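PDB 1IHN: uncharacterized protein from Methanothermobacter thermautotrophicus, which is of unknown function; it belongs to the DUF498/DUF598 family and adopts what was a novel tertiary fold. Local coordinates for residues S30-R35 against L54-E59. Numbering follows the deposited sequence.
Sequences SVTPRR and LEELLE
T32 and R35 both meet E56, the one residue of 54-59 that meets segment 30-35. T32 comes first along the strand. Its OG1 stands between the backbone N and the carbonyl carbon (chi1 57°) and lies 4.1 Å from E56 OE1, too far for a direct bond. A water links the two side chains instead, 2.8 Å from T32 OG1. The hydroxyl is also hydrogen-bonded to H26, so it has two partners. P33 adds its backbone: the water donates to P33 O at 2.7 Å. The same water donates to E56 OE2 at 2.6 Å and thus ties strand to helix through three partners. R34 turns to other partners, with salt bridges to D22 and E53. R35 then lays its extended side chain across the end of E56. The carboxylate carbon CD of E56 sits over one face of the guanidinium, and the guanidinium and carboxylate planes are 51° apart. R35 NE is 3.7 Å from E56 OE2, a long salt bridge. OE2 lies well out of the guanidinium plane, so charge alone acts and no N-H points at it. With an alanine here instead of E56, the water is likely to lose its carboxylate acceptor and the R35 guanidinium this opposite charge. On the helix, L54 and L57 turn to the sheet and pack on I108. The contact is a water-mediated polar link at the surface, joining edge strand 31-33 of the mixed five-stranded sheet to helix 52-58, which packs against that sheet in this alpha/beta fold.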
loop_
_atom_site.group_PDB
_atom_site.type_symbol
_atom_site.label_atom_id
_atom_site.label_comp_id
_atom_site.label_asym_id
_atom_site.label_seq_id
_atom_site.Cartn_x
_atom_site.Cartn_y
_atom_site.Cartn_z
ATOM N N SER A 30 8.930 8.463 -0.483
ATOM C CA SER A 30 9.065 8.310 0.961
ATOM C C SER A 30 8.255 7.119 1.466
ATOM O O SER A 30 7.301 6.679 0.825
ATOM C CB SER A 30 8.594 9.576 1.683
ATOM O OG SER A 30 9.463 10.665 1.438
ATOM N N VAL A 31 8.645 6.607 2.624
ATOM C CA VAL A 31 7.968 5.481 3.231
ATOM C C VAL A 31 7.678 5.777 4.696
ATOM O O VAL A 31 8.554 6.237 5.423
ATOM C CB VAL A 31 8.833 4.208 3.191
ATOM C CG1 VAL A 31 8.148 3.104 3.979
ATOM C CG2 VAL A 31 9.082 3.778 1.756
ATOM N N THR A 32 6.445 5.514 5.115
ATOM C CA THR A 32 6.045 5.703 6.502
ATOM C C THR A 32 5.259 4.471 6.932
ATOM O O THR A 32 4.722 3.733 6.093
ATOM C CB THR A 32 5.166 6.956 6.698
ATOM O OG1 THR A 32 4.008 6.871 5.861
ATOM C CG2 THR A 32 5.952 8.213 6.359
ATOM N N PRO A 33 5.198 4.216 8.245
ATOM C CA PRO A 33 4.469 3.057 8.762
ATOM C C PRO A 33 2.977 3.201 8.497
ATOM O O PRO A 33 2.428 4.301 8.586
ATOM C CB PRO A 33 4.775 3.092 10.264
ATOM C CG PRO A 33 6.080 3.836 10.344
ATOM C CD PRO A 33 5.874 4.937 9.336
ATOM N N ARG A 34 2.323 2.095 8.171
ATOM C CA ARG A 34 0.890 2.133 7.940
ATOM C C ARG A 34 0.224 2.484 9.272
ATOM O O ARG A 34 0.627 1.992 10.321
ATOM C CB ARG A 34 0.391 0.774 7.450
ATOM C CG ARG A 34 -1.108 0.724 7.271
ATOM C CD ARG A 34 -1.615 -0.675 6.967
ATOM N NE ARG A 34 -3.049 -0.726 7.202
ATOM C CZ ARG A 34 -3.734 -1.819 7.510
ATOM N NH1 ARG A 34 -3.123 -2.994 7.612
ATOM N NH2 ARG A 34 -5.028 -1.718 7.777
ATOM N N ARG A 35 -0.790 3.340 9.233
ATOM C CA ARG A 35 -1.486 3.738 10.454
ATOM C C ARG A 35 -2.641 2.792 10.774
ATOM O O ARG A 35 -3.812 3.150 10.632
ATOM C CB ARG A 35 -2.018 5.164 10.311
ATOM C CG ARG A 35 -0.947 6.178 9.993
ATOM C CD ARG A 35 -1.535 7.568 9.956
ATOM N NE ARG A 35 -0.544 8.573 9.597
ATOM C CZ ARG A 35 -0.775 9.883 9.621
ATOM N NH1 ARG A 35 -1.966 10.340 9.990
ATOM N NH2 ARG A 35 0.182 10.733 9.268
ATOM N N LEU A 54 -6.403 6.418 3.610
ATOM C CA LEU A 54 -5.996 6.986 2.321
ATOM C C LEU A 54 -5.879 8.509 2.369
ATOM O O LEU A 54 -5.218 9.117 1.524
ATOM C CB LEU A 54 -7.012 6.626 1.236
ATOM C CG LEU A 54 -7.274 5.157 0.903
ATOM C CD1 LEU A 54 -8.426 5.076 -0.085
ATOM C CD2 LEU A 54 -6.023 4.514 0.322
ATOM N N GLU A 55 -6.532 9.116 3.353
ATOM C CA GLU A 55 -6.539 10.566 3.505
ATOM C C GLU A 55 -5.160 11.217 3.405
ATOM O O GLU A 55 -5.008 12.249 2.742
ATOM C CB GLU A 55 -7.211 10.950 4.830
ATOM C CG GLU A 55 -7.503 12.443 4.970
ATOM C CD GLU A 55 -8.488 12.753 6.091
ATOM O OE1 GLU A 55 -8.223 12.366 7.249
ATOM O OE2 GLU A 55 -9.527 13.390 5.813
ATOM N N GLU A 56 -4.154 10.627 4.046
ATOM C CA GLU A 56 -2.819 11.208 3.993
ATOM C C GLU A 56 -2.243 11.170 2.580
ATOM O O GLU A 56 -1.381 11.970 2.235
ATOM C CB GLU A 56 -1.870 10.496 4.971
ATOM C CG GLU A 56 -1.453 9.076 4.593
ATOM C CD GLU A 56 -0.346 8.540 5.505
ATOM O OE1 GLU A 56 0.701 9.205 5.623
ATOM O OE2 GLU A 56 -0.514 7.456 6.102
ATOM N N LEU A 57 -2.726 10.247 1.756
ATOM C CA LEU A 57 -2.234 10.136 0.388
ATOM C C LEU A 57 -2.948 11.082 -0.574
ATOM O O LEU A 57 -2.337 11.604 -1.504
ATOM C CB LEU A 57 -2.374 8.694 -0.112
ATOM C CG LEU A 57 -1.495 7.662 0.606
ATOM C CD1 LEU A 57 -1.712 6.281 -0.012
ATOM C CD2 LEU A 57 -0.021 8.077 0.500
ATOM N N LEU A 58 -4.237 11.305 -0.339
ATOM C CA LEU A 58 -5.037 12.177 -1.190
ATOM C C LEU A 58 -4.463 13.587 -1.283
ATOM O O LEU A 58 -4.700 14.305 -2.257
ATOM C CB LEU A 58 -6.475 12.237 -0.664
ATOM C CG LEU A 58 -7.201 10.893 -0.563
ATOM C CD1 LEU A 58 -8.569 11.095 0.065
ATOM C CD2 LEU A 58 -7.332 10.271 -1.946
ATOM N N GLU A 59 -3.701 13.976 -0.268
ATOM C CA GLU A 59 -3.093 15.303 -0.219
ATOM C C GLU A 59 -1.952 15.429 -1.231
ATOM O O GLU A 59 -1.684 16.509 -1.757
ATOM C CB GLU A 59 -2.562 15.561 1.191
ATOM C CG GLU A 59 -3.558 15.219 2.289
ATOM C CD GLU A 59 -2.924 15.190 3.669
ATOM O OE1 GLU A 59 -1.977 14.398 3.870
ATOM O OE2 GLU A 59 -3.374 15.951 4.551
HETATM O O HOH W 1 1.657 6.542 7.298
#